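Local coordinates for mandelate racemase/muconate lactonizing enzyme family protein (Bradyrhizobium sp. ORS 278, PDB 3TOY) that belongs to the mandelate racemase/muconate lactonizing enzyme family of the enolase superfamily and binds a calcium ion through acidic side chains of its barrel domain, at residues Ala133-Leu138 with Gly300-Leu305; Leu59-Thr64 with Thr69-Leu74; Lys108-Lys113 with Met125-Leu130. All coordinates share one frame; numbering follows the deposited sequence.

Interaction 1: residues Ala133-Leu138 with Gly300-Leu305; sequences AFWDAL and GITGWL. With P4C (O-acetaldehydyl-hexaethylene glycol), chain H.
At the interface between the N-terminal capping domain and the barrel domain of this enolase-superfamily fold, the indole of W135 lies against I301 and T302 of helix 300-314. One face of the five-membered ring receives I301: its CG2 stands 3.8 Å from the ring centroid and only 8° off the ring normal, a CH-pi contact, while CB of I301 packs 3.5 Å from CD1 of W135. With CG2 anti to the backbone N and CG1 turned beside it (chi1 -57°), both CB and CG2 are presented to the indole. T302 comes in at the ring edge instead. NE1 of W135 donates to OG1 of T302 over 2.9 Å, nearly straight at 173° and in the ring plane, so the indole is fixed by a bond at its rim as well as by packing on its face. The same OG1 is hydrogen-bonded to OD1 of D131, one turn before W135. One helical turn beyond I301, L305 lines a pocket for o-acetaldehydyl-hexaethylene glycol, with CD1 3.6 Å from C9 of the ligand. P103 of helix 103-113 touches both W135 and T302, V330 of helix 324-330 packs on I301, and G151 of a neighbouring subunit reaches W135.

Interaction 2: residues Leu59-Thr64 with Thr69-Leu74; sequences LIDVTT and TGHSYL
H71 and D61 turn their polar groups toward each other on one face of two paired strands, the carboxylate and imidazole planes standing 88° apart. ND1 of H71 donates to OD1 of D61 over a short 2.6 Å, within the ring plane and nearly along the carboxylate C-O axis, though the angle at the hydrogen is bent to 146°. Both side chains have CG beside the backbone N and anti to the carbonyl carbon, which brings the two groups together above a non-hydrogen-bonded pair. OD1 also accepts from NE1 of W372, whose ring meets the imidazole, so two donors grip one buried oxygen. D61 and H71 belong to a beta hairpin, strands 50-64 and 69-75, at one margin of the antiparallel sheet of the N-terminal domain; the segments run antiparallel at 163°. I60 with S72 and V62 with G70 form the hydrogen-bonded pairs within 59-64 and 69-74, the N of I60 lying 2.8 Å from O of S72. Flanking D61 on the same face, T69 and T63 lie side by side and point the same way, and CG2 of T69 touches CB of D61 at 3.7 Å. Further along, L59 crosses Y73, bringing CD2 to 3.6 Å from CB of the tyrosine. The other face carries I60, V62 and S72, the last two packing on A133 of helix 122-142.

Interaction 3: residues Lys108-Lys113 with Met125-Leu130; sequences KAMDAK and MAVSGL
M110 and V127 mark the nearest approach of the two helical segments 108-113 and 125-130, their CA atoms 7.1 Å apart, a spacing bridged chiefly by the side chain of M110. Its CG lies beside the backbone N (chi1 -79°), the chain then runs extended through chi2 (179°), and a bend at chi3 (-60°) turns the terminal methyl so that both SD and CE face the opposite helix. V127 reaches out to meet it, tip to tip. CE of M110 rests 3.8 Å from CG1 of V127, and SD lies 4.0 Å from CG2 of the same valine, so the end of the thioether is set against both branches. One helical turn later, L130 adds a more distant touch, its CD1 4.1 Å from SD of M110. The pair belongs to the helical part of the N-terminal domain, where helix 103-113 packs on helix 122-142. On the latter, L130 also meets I92 of helix 82-95, and a salt bridge from K113 to E95 ties helix 103-113 to that same helix. Another subunit packs on both segments away from M110 and V127, through F49 and L117 of that neighbouring subunit. With no hydrogen bond between the two segments, their junction rests on van der Waals contact among buried apolar groups, and the sulfur of M110 serves there as part of a hydrophobic surface.

How the interactions relate
Helix 122-142 ties the three contacts together, supplying a segment to interactions 1 and 3 and packing against the hairpin of interaction 2. D136, within 133-138, accepts a probable hydrogen bond through OD2 from N of H71 at 2.7 Å, and OG of S72 makes another with O of G129 at 2.7 Å, so the hairpin is tied to the helix at more than one level. Interactions 1 and 3, with centres 11 Å apart, meet where CE2 of F134 lies 4.0 Å from CE of M110. Interaction 1 alone reaches the glycol ligand, through L305; the side chain of M110 in interaction 3 remains about 14 Å from a bound copy.

Interaction 1: residues Ala133-Leu138 with Gly300-Leu305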
ATOM      1  N   ALA A 133      27.268   4.658  32.978  1.00 30.71           N
ATOM      2  CA  ALA A 133      28.078   4.540  34.189  1.00 34.81           C
ATOM      3  C   ALA A 133      27.964   3.138  34.791  1.00 34.92           C
ATOM      4  O   ALA A 133      28.955   2.602  35.296  1.00 29.40           O
ATOM      5  CB  ALA A 133      27.700   5.615  35.191  1.00 30.35           C
ATOM      6  N   PHE A 134      26.786   2.505  34.711  1.00 29.29           N
ATOM      7  CA  PHE A 134      26.678   1.125  35.216  1.00 27.36           C
ATOM      8  C   PHE A 134      27.577   0.161  34.445  1.00 33.59           C
ATOM      9  O   PHE A 134      28.241  -0.703  35.022  1.00 31.15           O
ATOM     10  CB  PHE A 134      25.259   0.540  35.165  1.00 28.00           C
ATOM     11  CG  PHE A 134      24.201   1.361  35.845  1.00 35.27           C
ATOM     12  CD1 PHE A 134      24.458   2.072  37.016  1.00 35.36           C
ATOM     13  CD2 PHE A 134      22.907   1.373  35.326  1.00 31.72           C
ATOM     14  CE1 PHE A 134      23.452   2.809  37.628  1.00 35.89           C
ATOM     15  CE2 PHE A 134      21.908   2.109  35.924  1.00 32.44           C
ATOM     16  CZ  PHE A 134      22.173   2.824  37.082  1.00 36.90           C
ATOM     17  N   TRP A 135      27.554   0.252  33.119  1.00 31.83           N
ATOM     18  CA  TRP A 135      28.375  -0.641  32.324  1.00 29.19           C
ATOM     19  C   TRP A 135      29.854  -0.342  32.566  1.00 30.19           C
ATOM     20  O   TRP A 135      30.702  -1.244  32.562  1.00 31.50           O
ATOM     21  CB  TRP A 135      28.040  -0.485  30.823  1.00 29.35           C
ATOM     22  CG  TRP A 135      26.833  -1.294  30.398  1.00 27.31           C
ATOM     23  CD1 TRP A 135      25.557  -0.838  30.202  1.00 28.65           C
ATOM     24  CD2 TRP A 135      26.805  -2.699  30.105  1.00 30.54           C
ATOM     25  NE1 TRP A 135      24.737  -1.882  29.810  1.00 26.14           N
ATOM     26  CE2 TRP A 135      25.483  -3.029  29.738  1.00 26.39           C
ATOM     27  CE3 TRP A 135      27.769  -3.713  30.123  1.00 29.68           C
ATOM     28  CZ2 TRP A 135      25.101  -4.328  29.412  1.00 29.29           C
ATOM     29  CZ3 TRP A 135      27.381  -5.004  29.812  1.00 30.96           C
ATOM     30  CH2 TRP A 135      26.066  -5.298  29.442  1.00 32.86           C
ATOM     31  N   ASP A 136      30.166   0.934  32.727  1.00 31.74           N
ATOM     32  CA  ASP A 136      31.547   1.329  32.982  1.00 33.42           C
ATOM     33  C   ASP A 136      32.032   0.626  34.247  1.00 34.55           C
ATOM     34  O   ASP A 136      33.146   0.108  34.298  1.00 35.71           O
ATOM     35  CB  ASP A 136      31.649   2.836  33.189  1.00 29.08           C
ATOM     36  CG  ASP A 136      33.039   3.248  33.636  1.00 38.35           C
ATOM     37  OD1 ASP A 136      33.971   3.134  32.828  1.00 35.67           O
ATOM     38  OD2 ASP A 136      33.197   3.655  34.805  1.00 33.79           O
ATOM     39  N   ALA A 137      31.175   0.612  35.262  1.00 35.40           N
ATOM     40  CA  ALA A 137      31.505  -0.015  36.533  1.00 38.63           C
ATOM     41  C   ALA A 137      31.703  -1.510  36.359  1.00 40.40           C
ATOM     42  O   ALA A 137      32.654  -2.074  36.895  1.00 38.24           O
ATOM     43  CB  ALA A 137      30.448   0.287  37.588  1.00 29.04           C
ATOM     44  N   LEU A 138      30.821  -2.158  35.602  1.00 33.31           N
ATOM     45  CA  LEU A 138      30.972  -3.586  35.351  1.00 31.61           C
ATOM     46  C   LEU A 138      32.322  -3.866  34.690  1.00 33.14           C
ATOM     47  O   LEU A 138      33.002  -4.849  35.012  1.00 34.47           O
ATOM     48  CB  LEU A 138      29.831  -4.114  34.475  1.00 35.54           C
ATOM     49  CG  LEU A 138      28.460  -4.344  35.110  1.00 38.54           C
ATOM     50  CD1 LEU A 138      27.486  -4.839  34.025  1.00 34.69           C
ATOM     51  CD2 LEU A 138      28.509  -5.321  36.284  1.00 42.85           C
ATOM     52  N   GLY A 300      21.560   4.755  26.555  1.00 27.55           N
ATOM     53  CA  GLY A 300      22.908   4.317  26.916  1.00 26.26           C
ATOM     54  C   GLY A 300      23.347   3.107  26.122  1.00 32.49           C
ATOM     55  O   GLY A 300      22.869   2.869  25.010  1.00 25.51           O
ATOM     56  N   ILE A 301      24.276   2.347  26.691  1.00 27.30           N
ATOM     57  CA  ILE A 301      24.767   1.124  26.092  1.00 25.89           C
ATOM     58  C   ILE A 301      23.626   0.133  25.871  1.00 29.24           C
ATOM     59  O   ILE A 301      23.536  -0.501  24.803  1.00 28.06           O
ATOM     60  CB  ILE A 301      25.831   0.461  26.999  1.00 25.43           C
ATOM     61  CG1 ILE A 301      27.002   1.433  27.274  1.00 31.27           C
ATOM     62  CG2 ILE A 301      26.308  -0.836  26.414  1.00 24.32           C
ATOM     63  CD1 ILE A 301      27.570   2.067  26.075  1.00 38.99           C
ATOM     64  N   THR A 302      22.766  -0.014  26.883  1.00 22.10           N
ATOM     65  CA  THR A 302      21.720  -1.007  26.860  1.00 22.39           C
ATOM     66  C   THR A 302      20.745  -0.721  25.676  1.00 24.87           C
ATOM     67  O   THR A 302      20.403  -1.635  24.907  1.00 26.67           O
ATOM     68  CB  THR A 302      20.962  -1.033  28.210  1.00 29.39           C
ATOM     69  OG1 THR A 302      21.888  -1.435  29.248  1.00 28.85           O
ATOM     70  CG2 THR A 302      19.807  -2.050  28.171  1.00 24.83           C
ATOM     71  N   GLY A 303      20.336   0.536  25.563  1.00 23.24           N
ATOM     72  CA  GLY A 303      19.446   0.995  24.465  1.00 23.44           C
ATOM     73  C   GLY A 303      20.141   0.882  23.098  1.00 25.54           C
ATOM     74  O   GLY A 303      19.526   0.436  22.101  1.00 23.65           O
ATOM     75  N   TRP A 304      21.416   1.260  23.034  1.00 23.49           N
ATOM     76  CA  TRP A 304      22.199   1.155  21.786  1.00 25.02           C
ATOM     77  C   TRP A 304      22.170  -0.248  21.214  1.00 25.35           C
ATOM     78  O   TRP A 304      21.963  -0.434  19.991  1.00 22.74           O
ATOM     79  CB  TRP A 304      23.661   1.573  22.020  1.00 23.68           C
ATOM     80  CG  TRP A 304      24.526   1.442  20.815  1.00 21.28           C
ATOM     81  CD1 TRP A 304      24.995   0.301  20.281  1.00 22.58           C
ATOM     82  CD2 TRP A 304      25.004   2.506  19.986  1.00 24.76           C
ATOM     83  NE1 TRP A 304      25.742   0.570  19.160  1.00 26.72           N
ATOM     84  CE2 TRP A 304      25.755   1.920  18.954  1.00 24.46           C
ATOM     85  CE3 TRP A 304      24.847   3.893  20.004  1.00 24.96           C
ATOM     86  CZ2 TRP A 304      26.366   2.666  17.958  1.00 22.18           C
ATOM     87  CZ3 TRP A 304      25.446   4.633  19.011  1.00 26.58           C
ATOM     88  CH2 TRP A 304      26.212   4.021  18.011  1.00 25.42           C
ATOM     89  N   LEU A 305      22.397  -1.248  22.074  1.00 23.56           N
ATOM     90  CA  LEU A 305      22.447  -2.636  21.608  1.00 26.00           C
ATOM     91  C   LEU A 305      21.113  -3.105  20.993  1.00 23.89           C
ATOM     92  O   LEU A 305      21.101  -3.874  20.014  1.00 25.85           O
ATOM     93  CB  LEU A 305      22.896  -3.583  22.735  1.00 22.45           C
ATOM     94  CG  LEU A 305      24.333  -3.349  23.222  1.00 26.91           C
ATOM     95  CD1 LEU A 305      24.576  -4.146  24.511  1.00 34.23           C
ATOM     96  CD2 LEU A 305      25.401  -3.681  22.167  1.00 27.75           C
TER
HETATM   97  O1  P4C H 364      22.441  -6.758  19.067  1.00 56.69           O
HETATM   98  C2  P4C H 364      23.553  -5.982  19.537  1.00 51.92           C
HETATM   99  C3  P4C H 364      24.829  -6.820  19.587  1.00 53.42           C
HETATM  100  O4  P4C H 364      24.954  -7.467  20.858  1.00 54.66           O
HETATM  101  C5  P4C H 364      26.325  -7.567  21.282  1.00 57.00           C
HETATM  102  C6  P4C H 364      26.469  -8.392  22.560  1.00 44.51           C
HETATM  103  O7  P4C H 364      26.030  -7.641  23.692  1.00 57.08           O
HETATM  104  C8  P4C H 364      25.697  -8.412  24.852  1.00 43.06           C
HETATM  105  C9  P4C H 364      24.910  -7.514  25.806  1.00 45.45           C
HETATM  106  O10 P4C H 364      23.542  -7.935  25.858  1.00 58.09           O
HETATM  107  C11 P4C H 364      22.651  -6.923  26.325  1.00 53.54           C
HETATM  108  C12 P4C H 364      21.211  -7.373  26.084  1.00 59.08           C
HETATM  109  O13 P4C H 364      20.850  -7.236  24.704  1.00 49.44           O
HETATM  110  C14 P4C H 364      19.435  -7.364  24.514  1.00 49.63           C
HETATM  111  C15 P4C H 364      19.123  -7.470  23.023  1.00 58.50           C
HETATM  112  O16 P4C H 364      18.967  -6.163  22.464  1.00 50.93           O

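Interaction 2: residues Leu59-Thr64 with Thr69-Leu74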
ATOM      1  N   LEU A  59      29.096  15.251  34.717  1.00 30.61           N
ATOM      2  CA  LEU A  59      29.962  14.111  34.996  1.00 30.73           C
ATOM      3  C   LEU A  59      29.315  13.275  36.073  1.00 33.68           C
ATOM      4  O   LEU A  59      28.949  13.791  37.137  1.00 35.08           O
ATOM      5  CB  LEU A  59      31.350  14.598  35.458  1.00 30.58           C
ATOM      6  CG  LEU A  59      31.961  15.723  34.623  1.00 36.83           C
ATOM      7  CD1 LEU A  59      33.346  16.143  35.170  1.00 40.31           C
ATOM      8  CD2 LEU A  59      32.066  15.303  33.136  1.00 37.51           C
ATOM      9  N   ILE A  60      29.161  11.986  35.800  1.00 27.76           N
ATOM     10  CA  ILE A  60      28.326  11.116  36.607  1.00 28.86           C
ATOM     11  C   ILE A  60      29.206  10.076  37.249  1.00 28.76           C
ATOM     12  O   ILE A  60      30.036   9.451  36.584  1.00 34.08           O
ATOM     13  CB  ILE A  60      27.234  10.412  35.718  1.00 31.74           C
ATOM     14  CG1 ILE A  60      26.305  11.460  35.091  1.00 30.24           C
ATOM     15  CG2 ILE A  60      26.490   9.341  36.484  1.00 32.62           C
ATOM     16  CD1 ILE A  60      25.174  10.883  34.165  1.00 29.37           C
ATOM     17  N   ASP A  61      29.026   9.900  38.560  1.00 31.13           N
ATOM     18  CA  ASP A  61      29.752   8.881  39.311  1.00 35.36           C
ATOM     19  C   ASP A  61      28.775   7.977  40.024  1.00 31.37           C
ATOM     20  O   ASP A  61      27.921   8.433  40.777  1.00 37.18           O
ATOM     21  CB  ASP A  61      30.684   9.525  40.344  1.00 36.76           C
ATOM     22  CG  ASP A  61      31.705  10.428  39.708  1.00 39.85           C
ATOM     23  OD1 ASP A  61      32.405   9.980  38.787  1.00 40.90           O
ATOM     24  OD2 ASP A  61      31.813  11.598  40.122  1.00 52.13           O
ATOM     25  N   VAL A  62      28.914   6.686  39.807  1.00 34.00           N
ATOM     26  CA  VAL A  62      28.057   5.734  40.476  1.00 33.49           C
ATOM     27  C   VAL A  62      28.923   4.866  41.381  1.00 36.52           C
ATOM     28  O   VAL A  62      29.651   3.999  40.912  1.00 34.25           O
ATOM     29  CB  VAL A  62      27.286   4.837  39.469  1.00 34.99           C
ATOM     30  CG1 VAL A  62      26.489   3.755  40.217  1.00 31.62           C
ATOM     31  CG2 VAL A  62      26.359   5.690  38.580  1.00 35.54           C
ATOM     32  N   THR A  63      28.833   5.095  42.689  1.00 40.62           N
ATOM     33  CA  THR A  63      29.678   4.361  43.623  1.00 38.57           C
ATOM     34  C   THR A  63      29.030   3.025  43.913  1.00 37.72           C
ATOM     35  O   THR A  63      27.803   2.931  43.998  1.00 38.38           O
ATOM     36  CB  THR A  63      29.871   5.139  44.960  1.00 35.15           C
ATOM     37  OG1 THR A  63      28.599   5.316  45.592  1.00 47.11           O
ATOM     38  CG2 THR A  63      30.494   6.502  44.713  1.00 41.59           C
ATOM     39  N   THR A  64      29.860   2.002  44.074  1.00 36.83           N
ATOM     40  CA  THR A  64      29.400   0.660  44.389  1.00 38.90           C
ATOM     41  C   THR A  64      30.038   0.194  45.697  1.00 45.72           C
ATOM     42  O   THR A  64      30.874   0.894  46.269  1.00 41.89           O
ATOM     43  CB  THR A  64      29.809  -0.335  43.297  1.00 38.49           C
ATOM     44  OG1 THR A  64      31.212  -0.624  43.390  1.00 37.47           O
ATOM     45  CG2 THR A  64      29.505   0.263  41.911  1.00 37.01           C
ATOM     46  N   THR A  69      33.956   2.880  41.258  1.00 35.28           N
ATOM     47  CA  THR A  69      32.990   3.908  40.920  1.00 37.86           C
ATOM     48  C   THR A  69      32.859   4.030  39.396  1.00 36.65           C
ATOM     49  O   THR A  69      33.833   4.344  38.703  1.00 37.34           O
ATOM     50  CB  THR A  69      33.360   5.259  41.555  1.00 39.59           C
ATOM     51  OG1 THR A  69      33.317   5.122  42.983  1.00 43.65           O
ATOM     52  CG2 THR A  69      32.379   6.354  41.144  1.00 33.98           C
ATOM     53  N   GLY A  70      31.651   3.761  38.891  1.00 36.75           N
ATOM     54  CA  GLY A  70      31.370   3.892  37.453  1.00 32.19           C
ATOM     55  C   GLY A  70      31.275   5.352  37.061  1.00 28.79           C
ATOM     56  O   GLY A  70      30.751   6.175  37.814  1.00 34.85           O
ATOM     57  N   HIS A  71      31.771   5.682  35.875  1.00 30.16           N
ATOM     58  CA  HIS A  71      31.746   7.040  35.401  1.00 27.89           C
ATOM     59  C   HIS A  71      31.078   7.099  34.019  1.00 32.38           C
ATOM     60  O   HIS A  71      31.180   6.158  33.240  1.00 34.11           O
ATOM     61  CB  HIS A  71      33.167   7.575  35.216  1.00 33.42           C
ATOM     62  CG  HIS A  71      34.046   7.428  36.423  1.00 41.65           C
ATOM     63  ND1 HIS A  71      33.917   8.227  37.539  1.00 48.73           N
ATOM     64  CD2 HIS A  71      35.080   6.592  36.673  1.00 50.22           C
ATOM     65  CE1 HIS A  71      34.831   7.883  38.430  1.00 51.75           C
ATOM     66  NE2 HIS A  71      35.550   6.895  37.929  1.00 51.68           N
ATOM     67  N   SER A  72      30.460   8.234  33.725  1.00 34.27           N
ATOM     68  CA  SER A  72      30.013   8.551  32.372  1.00 31.70           C
ATOM     69  C   SER A  72      29.828  10.050  32.333  1.00 33.59           C
ATOM     70  O   SER A  72      29.856  10.701  33.379  1.00 35.08           O
ATOM     71  CB  SER A  72      28.683   7.844  32.091  1.00 30.40           C
ATOM     72  OG  SER A  72      27.643   8.471  32.820  1.00 32.59           O
ATOM     73  N   TYR A  73      29.674  10.628  31.149  1.00 28.37           N
ATOM     74  CA  TYR A  73      29.289  12.040  31.086  1.00 27.80           C
ATOM     75  C   TYR A  73      28.220  12.296  30.015  1.00 33.32           C
ATOM     76  O   TYR A  73      28.050  11.501  29.054  1.00 34.93           O
ATOM     77  CB  TYR A  73      30.507  12.960  30.829  1.00 30.34           C
ATOM     78  CG  TYR A  73      31.029  12.903  29.404  1.00 31.35           C
ATOM     79  CD1 TYR A  73      30.543  13.777  28.426  1.00 31.82           C
ATOM     80  CD2 TYR A  73      31.988  11.971  29.035  1.00 30.64           C
ATOM     81  CE1 TYR A  73      31.004  13.713  27.103  1.00 28.28           C
ATOM     82  CE2 TYR A  73      32.456  11.899  27.734  1.00 30.62           C
ATOM     83  CZ  TYR A  73      31.950  12.766  26.774  1.00 32.30           C
ATOM     84  OH  TYR A  73      32.420  12.695  25.493  1.00 29.45           O
ATOM     85  N   LEU A  74      27.509  13.397  30.208  1.00 29.52           N
ATOM     86  CA  LEU A  74      26.530  13.918  29.268  1.00 30.28           C
ATOM     87  C   LEU A  74      27.011  15.249  28.720  1.00 38.58           C
ATOM     88  O   LEU A  74      27.530  16.081  29.480  1.00 32.91           O
ATOM     89  CB  LEU A  74      25.210  14.147  29.989  1.00 24.49           C
ATOM     90  CG  LEU A  74      24.601  12.934  30.680  1.00 27.73           C
ATOM     91  CD1 LEU A  74      23.366  13.372  31.460  1.00 31.08           C
ATOM     92  CD2 LEU A  74      24.249  11.841  29.675  1.00 29.77           C
TER

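Interaction 3: residues Lys108-Lys113 with Met125-Leu130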
ATOM      1  N   LYS A 108      14.982  -1.468  33.034  1.00 30.24           N
ATOM      2  CA  LYS A 108      13.567  -1.802  33.116  1.00 30.83           C
ATOM      3  C   LYS A 108      12.884  -1.066  34.280  1.00 34.88           C
ATOM      4  O   LYS A 108      11.748  -0.608  34.156  1.00 33.52           O
ATOM      5  CB  LYS A 108      13.400  -3.323  33.230  1.00 32.69           C
ATOM      6  CG  LYS A 108      11.976  -3.813  33.309  1.00 46.74           C
ATOM      7  CD  LYS A 108      11.939  -5.278  33.745  1.00 59.94           C
ATOM      8  CE  LYS A 108      12.058  -6.234  32.565  1.00 69.96           C
ATOM      9  NZ  LYS A 108      10.709  -6.556  32.003  1.00 73.62           N
ATOM     10  N   ALA A 109      13.588  -0.932  35.402  1.00 31.64           N
ATOM     11  CA  ALA A 109      13.061  -0.222  36.561  1.00 32.29           C
ATOM     12  C   ALA A 109      12.899   1.274  36.296  1.00 33.16           C
ATOM     13  O   ALA A 109      11.915   1.878  36.725  1.00 35.12           O
ATOM     14  CB  ALA A 109      13.960  -0.453  37.810  1.00 34.04           C
ATOM     15  N   MET A 110      13.870   1.874  35.619  1.00 32.37           N
ATOM     16  CA  MET A 110      13.785   3.296  35.262  1.00 30.09           C
ATOM     17  C   MET A 110      12.666   3.505  34.249  1.00 32.23           C
ATOM     18  O   MET A 110      11.984   4.528  34.269  1.00 33.30           O
ATOM     19  CB  MET A 110      15.130   3.809  34.733  1.00 36.79           C
ATOM     20  CG  MET A 110      16.139   4.112  35.859  1.00 33.50           C
ATOM     21  SD  MET A 110      17.769   4.702  35.322  1.00 38.16           S
ATOM     22  CE  MET A 110      18.438   3.365  34.281  1.00 31.08           C
ATOM     23  N   ASP A 111      12.467   2.525  33.368  1.00 30.99           N
ATOM     24  CA  ASP A 111      11.360   2.622  32.411  1.00 28.89           C
ATOM     25  C   ASP A 111      10.030   2.728  33.155  1.00 29.40           C
ATOM     26  O   ASP A 111       9.230   3.622  32.898  1.00 29.14           O
ATOM     27  CB  ASP A 111      11.334   1.423  31.472  1.00 33.38           C
ATOM     28  CG  ASP A 111      10.444   1.658  30.258  1.00 43.11           C
ATOM     29  OD1 ASP A 111       9.802   2.716  30.185  1.00 47.15           O
ATOM     30  OD2 ASP A 111      10.414   0.799  29.366  1.00 37.09           O
ATOM     31  N   ALA A 112       9.785   1.798  34.069  1.00 31.38           N
ATOM     32  CA  ALA A 112       8.523   1.783  34.812  1.00 34.66           C
ATOM     33  C   ALA A 112       8.365   3.049  35.645  1.00 32.24           C
ATOM     34  O   ALA A 112       7.270   3.585  35.794  1.00 34.91           O
ATOM     35  CB  ALA A 112       8.446   0.566  35.700  1.00 32.56           C
ATOM     36  N   LYS A 113       9.467   3.527  36.190  1.00 32.45           N
ATOM     37  CA  LYS A 113       9.436   4.682  37.081  1.00 33.28           C
ATOM     38  C   LYS A 113       8.958   5.949  36.368  1.00 32.77           C
ATOM     39  O   LYS A 113       8.236   6.755  36.939  1.00 34.22           O
ATOM     40  CB  LYS A 113      10.831   4.894  37.691  1.00 36.75           C
ATOM     41  CG  LYS A 113      11.010   6.181  38.485  1.00 38.45           C
ATOM     42  CD  LYS A 113      12.292   6.083  39.330  1.00 53.51           C
ATOM     43  CE  LYS A 113      12.702   7.438  39.913  1.00 54.50           C
ATOM     44  NZ  LYS A 113      11.689   7.964  40.873  1.00 64.35           N
ATOM     45  N   MET A 125      18.091  11.655  29.247  1.00 24.39           N
ATOM     46  CA  MET A 125      19.545  11.849  29.259  1.00 24.11           C
ATOM     47  C   MET A 125      20.148  11.388  30.583  1.00 29.07           C
ATOM     48  O   MET A 125      21.212  10.753  30.606  1.00 27.81           O
ATOM     49  CB  MET A 125      19.893  13.302  29.014  1.00 24.28           C
ATOM     50  CG  MET A 125      19.401  13.839  27.656  1.00 27.40           C
ATOM     51  SD  MET A 125      19.519  15.611  27.496  1.00 30.93           S
ATOM     52  CE  MET A 125      21.246  15.825  27.094  1.00 35.05           C
ATOM     53  N   ALA A 126      19.458  11.719  31.678  1.00 28.87           N
ATOM     54  CA  ALA A 126      19.818  11.204  33.015  1.00 27.41           C
ATOM     55  C   ALA A 126      19.860   9.693  33.030  1.00 29.42           C
ATOM     56  O   ALA A 126      20.843   9.096  33.446  1.00 29.36           O
ATOM     57  CB  ALA A 126      18.830  11.699  34.045  1.00 30.51           C
ATOM     58  N   VAL A 127      18.765   9.077  32.585  1.00 29.65           N
ATOM     59  CA  VAL A 127      18.648   7.623  32.497  1.00 27.31           C
ATOM     60  C   VAL A 127      19.769   6.982  31.663  1.00 30.32           C
ATOM     61  O   VAL A 127      20.369   5.973  32.066  1.00 27.25           O
ATOM     62  CB  VAL A 127      17.245   7.231  31.934  1.00 25.24           C
ATOM     63  CG1 VAL A 127      17.201   5.753  31.562  1.00 28.18           C
ATOM     64  CG2 VAL A 127      16.167   7.564  32.962  1.00 27.60           C
ATOM     65  N   SER A 128      20.059   7.577  30.512  1.00 27.32           N
ATOM     66  CA  SER A 128      21.066   6.995  29.618  1.00 23.66           C
ATOM     67  C   SER A 128      22.442   7.200  30.240  1.00 25.75           C
ATOM     68  O   SER A 128      23.309   6.356  30.103  1.00 28.24           O
ATOM     69  CB  SER A 128      21.020   7.661  28.245  1.00 24.13           C
ATOM     70  OG  SER A 128      19.711   7.493  27.666  1.00 26.01           O
ATOM     71  N   GLY A 129      22.616   8.336  30.918  1.00 28.19           N
ATOM     72  CA  GLY A 129      23.899   8.637  31.567  1.00 30.83           C
ATOM     73  C   GLY A 129      24.181   7.607  32.647  1.00 29.59           C
ATOM     74  O   GLY A 129      25.309   7.127  32.760  1.00 30.75           O
ATOM     75  N   LEU A 130      23.158   7.271  33.427  1.00 28.42           N
ATOM     76  CA  LEU A 130      23.270   6.247  34.465  1.00 27.25           C
ATOM     77  C   LEU A 130      23.612   4.899  33.866  1.00 31.40           C
ATOM     78  O   LEU A 130      24.502   4.191  34.338  1.00 29.27           O
ATOM     79  CB  LEU A 130      21.990   6.160  35.318  1.00 24.86           C
ATOM     80  CG  LEU A 130      21.778   7.357  36.256  1.00 32.28           C
ATOM     81  CD1 LEU A 130      20.365   7.497  36.777  1.00 33.98           C
ATOM     82  CD2 LEU A 130      22.798   7.299  37.428  1.00 32.18           C
TER